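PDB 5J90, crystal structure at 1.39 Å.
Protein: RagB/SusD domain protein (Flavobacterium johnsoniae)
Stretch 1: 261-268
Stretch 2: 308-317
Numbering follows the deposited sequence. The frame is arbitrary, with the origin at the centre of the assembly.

Stretch 1, residues 261-268: SWLDIRMS
Stretch 2 (308-317) GKSDHQDFSG

The strongest polar contacts gather at the ammonium of Lys 309. Its side chain is fully extended, all four chi angles t, and its CA-to-CB bond points toward the first stretch, so NZ is carried out to two acceptors: Trp 262 O at 2.8 Å and Asp 264 OD1 at 3.1 Å. The second pairing joins opposite charges and is a salt bridge as well as a hydrogen bond. One water reinforces it, accepting from Lys 309 NZ at 3.0 Å and donating to Asp 264 OD1 at 2.8 Å. Asp 264 starts with CA-to-CB pointing away, but chi1 of -93°, between wells, and chi2 of -11° bring its carboxylate nearer the lysine.

The backbone makes its own link where Met 267 N donates to Ser 316 O at 2.9 Å, with an N-H...acceptor angle of 159°. It lies beside the closest part of the register: CA atoms are 4.7 Å apart for Arg 266 and Gly 317, 5.4 Å for Met 267 and Ser 316, and 5.8 Å for Leu 263 and Gln 313. Rising residue numbers in the first stretch thus meet Gln 313, then Gly 317, then Ser 316.

Arg 266 bridges much of the second stretch and has the largest area covered by it, 95 Å². With chi1 m, chi2 m, chi3 p and chi4 173°, the chain folds back so that NE donates to Ile 265 O at 2.8 Å and 173°, which fixes the guanidinium. NH1 then reaches two carbonyls, Gln 313 O at 2.9 Å and Phe 315 O at 3.2 Å. Both bonds are weak, with angles of 121° and 125°, because these oxygens lie oblique to the group. Ser 316 O and Gly 317 CA lie over one face, with Arg 266 NH2 3.4 Å from Gly 317 CA. The absence of a side chain at Gly 317 matters here: an ideal CB would stand 2.8 Å from Arg 266 NH2, a clash. A second water accepts a weak bond from Arg 266 NH1 at 3.3 Å and lies 2.9 Å from Asp 314 OD1.

The carbonyls facing the arginine belong to a compact fold. Residues 309-311 have helical phi/psi without the regular bonds, and a type I turn runs from His 312 to Phe 315, closed by Phe 315 N to His 312 O at 3.0 Å. Gln 313 N also donates to Lys 309 O at 2.9 Å.

Carbon-to-carbon packing completes the contact, which buries 467 Å² over both sides. Leu 263 leaves the preceding helix with positive phi (55/34), and its CA-to-CB bond points toward the second stretch; chi1 m and chi2 t place CD1 4.1 Å from Gln 313 CD, while its CB lies 4.1 Å from Lys 309 CE. Leu 263 O, 3.3 Å from Lys 309 CE, is buried without a polar partner. At the other end, Met 267 CB and Ser 316 CB meet at 3.8 Å; the methionine CA-to-CB bond points toward the second stretch, although the end of its extended side chain, all three chi angles t, leads away.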

# COMPACT_ATOMS: atom_id res chain seq x y z
N SER A 261 7.80 -39.92 -6.00
CA SER A 261 8.39 -40.78 -4.97
C SER A 261 7.74 -40.61 -3.61
O SER A 261 7.44 -41.59 -2.93
CB SER A 261 9.89 -40.54 -4.86
OG SER A 261 10.53 -40.75 -6.11
N TRP A 262 7.54 -39.36 -3.19
CA TRP A 262 7.08 -39.09 -1.83
C TRP A 262 5.58 -38.90 -1.72
O TRP A 262 5.02 -38.95 -0.62
CB TRP A 262 7.76 -37.84 -1.27
CG TRP A 262 9.24 -37.88 -1.26
CD1 TRP A 262 10.05 -38.96 -1.47
CD2 TRP A 262 10.11 -36.77 -1.02
NE1 TRP A 262 11.36 -38.59 -1.38
CE2 TRP A 262 11.44 -37.25 -1.11
CE3 TRP A 262 9.91 -35.41 -0.75
CZ2 TRP A 262 12.54 -36.43 -0.93
CZ3 TRP A 262 11.01 -34.60 -0.58
CH2 TRP A 262 12.31 -35.11 -0.67
N LEU A 263 4.92 -38.66 -2.86
CA LEU A 263 3.49 -38.36 -2.89
C LEU A 263 3.14 -37.17 -1.99
O LEU A 263 2.05 -37.13 -1.40
CB LEU A 263 2.66 -39.58 -2.49
CG LEU A 263 2.93 -40.89 -3.26
CD1 LEU A 263 2.01 -41.99 -2.74
CD2 LEU A 263 2.75 -40.71 -4.76
N ASP A 264 4.05 -36.21 -1.89
CA ASP A 264 3.85 -35.06 -1.01
C ASP A 264 3.27 -33.84 -1.72
O ASP A 264 2.97 -32.82 -1.09
CB ASP A 264 5.17 -34.66 -0.35
CG ASP A 264 5.39 -35.32 0.99
OD1 ASP A 264 4.44 -35.93 1.55
OD2 ASP A 264 6.52 -35.20 1.50
N ILE A 265 3.11 -33.94 -3.04
CA ILE A 265 2.48 -32.86 -3.80
C ILE A 265 1.69 -33.47 -4.95
O ILE A 265 2.09 -34.50 -5.53
CB ILE A 265 3.52 -31.79 -4.28
CG1 ILE A 265 2.83 -30.45 -4.61
CG2 ILE A 265 4.34 -32.28 -5.46
CD1 ILE A 265 2.36 -29.70 -3.38
N ARG A 266 0.55 -32.85 -5.25
CA ARG A 266 -0.39 -33.34 -6.25
C ARG A 266 -0.92 -32.19 -7.10
O ARG A 266 -0.72 -31.01 -6.77
CB ARG A 266 -1.60 -34.02 -5.58
CG ARG A 266 -1.29 -35.19 -4.62
CD ARG A 266 -1.08 -36.52 -5.34
NE ARG A 266 0.28 -36.64 -5.85
CZ ARG A 266 0.79 -37.74 -6.40
NH1 ARG A 266 0.05 -38.84 -6.51
NH2 ARG A 266 2.04 -37.74 -6.84
N MET A 267 -1.60 -32.51 -8.19
CA MET A 267 -2.42 -31.55 -8.91
C MET A 267 -3.33 -30.81 -7.93
O MET A 267 -3.84 -31.40 -6.98
CB MET A 267 -3.27 -32.30 -9.93
CG MET A 267 -4.14 -31.43 -10.82
SD MET A 267 -5.19 -32.49 -11.84
CE MET A 267 -5.74 -31.31 -13.08
N SER A 268 -3.55 -29.52 -8.17
CA SER A 268 -4.43 -28.73 -7.31
C SER A 268 -5.87 -28.70 -7.81
O SER A 268 -6.15 -28.96 -8.98
CB SER A 268 -3.95 -27.28 -7.25
OG SER A 268 -4.15 -26.68 -8.52
N GLY A 308 -6.13 -38.19 6.96
CA GLY A 308 -4.96 -39.00 6.68
C GLY A 308 -4.44 -38.74 5.28
O GLY A 308 -5.22 -38.42 4.38
N LYS A 309 -3.14 -38.89 5.10
CA LYS A 309 -2.50 -38.65 3.80
C LYS A 309 -3.09 -39.53 2.70
O LYS A 309 -3.18 -39.12 1.54
CB LYS A 309 -1.00 -38.89 3.90
CG LYS A 309 -0.24 -38.65 2.60
CD LYS A 309 1.25 -38.86 2.79
CE LYS A 309 1.98 -38.72 1.47
NZ LYS A 309 3.44 -38.89 1.65
N SER A 310 -3.49 -40.74 3.06
CA SER A 310 -4.00 -41.68 2.07
C SER A 310 -5.32 -41.20 1.46
O SER A 310 -5.72 -41.67 0.40
CB SER A 310 -4.17 -43.07 2.69
OG SER A 310 -5.13 -43.04 3.73
N ASP A 311 -5.99 -40.25 2.11
CA ASP A 311 -7.24 -39.73 1.59
C ASP A 311 -7.07 -38.99 0.26
O ASP A 311 -7.99 -38.94 -0.55
CB ASP A 311 -7.91 -38.79 2.61
CG ASP A 311 -8.40 -39.51 3.85
OD1 ASP A 311 -8.60 -40.74 3.78
OD2 ASP A 311 -8.59 -38.84 4.88
N HIS A 312 -5.89 -38.42 0.04
CA HIS A 312 -5.65 -37.65 -1.19
C HIS A 312 -4.36 -38.00 -1.93
O HIS A 312 -4.13 -37.48 -3.03
CB HIS A 312 -5.68 -36.15 -0.90
CG HIS A 312 -7.00 -35.66 -0.38
ND1 HIS A 312 -7.27 -35.54 0.96
CD2 HIS A 312 -8.13 -35.30 -1.03
CE1 HIS A 312 -8.51 -35.10 1.12
NE2 HIS A 312 -9.06 -34.95 -0.07
N GLN A 313 -3.53 -38.88 -1.37
CA GLN A 313 -2.23 -39.14 -1.98
C GLN A 313 -2.33 -39.78 -3.36
O GLN A 313 -1.38 -39.72 -4.15
CB GLN A 313 -1.35 -40.00 -1.08
CG GLN A 313 -1.74 -41.47 -1.08
CD GLN A 313 -1.01 -42.25 -0.02
OE1 GLN A 313 -0.28 -41.68 0.79
NE2 GLN A 313 -1.21 -43.57 -0.01
N ASP A 314 -3.46 -40.42 -3.64
CA ASP A 314 -3.65 -41.10 -4.92
C ASP A 314 -4.46 -40.28 -5.92
O ASP A 314 -4.90 -40.80 -6.95
CB ASP A 314 -4.24 -42.50 -4.71
CG ASP A 314 -3.22 -43.47 -4.14
OD1 ASP A 314 -2.01 -43.28 -4.38
OD2 ASP A 314 -3.64 -44.44 -3.47
N PHE A 315 -4.64 -38.99 -5.63
CA PHE A 315 -5.12 -38.05 -6.65
C PHE A 315 -4.01 -37.85 -7.70
O PHE A 315 -2.94 -38.45 -7.60
CB PHE A 315 -5.51 -36.72 -5.99
CG PHE A 315 -6.89 -36.72 -5.36
CD1 PHE A 315 -7.26 -37.72 -4.46
CD2 PHE A 315 -7.80 -35.71 -5.64
CE1 PHE A 315 -8.52 -37.71 -3.88
CE2 PHE A 315 -9.06 -35.70 -5.06
CZ PHE A 315 -9.42 -36.71 -4.18
N SER A 316 -4.24 -36.99 -8.70
CA SER A 316 -3.27 -36.84 -9.79
C SER A 316 -1.91 -36.31 -9.36
O SER A 316 -1.82 -35.34 -8.60
CB SER A 316 -3.83 -35.95 -10.90
OG SER A 316 -4.81 -36.62 -11.68
N GLY A 317 -0.85 -36.94 -9.85
CA GLY A 317 0.49 -36.46 -9.59
C GLY A 317 0.92 -35.41 -10.59
O GLY A 317 0.24 -35.17 -11.59
O HOH W 1 4.88 -37.38 3.85
O HOH W 2 -0.49 -42.13 -6.50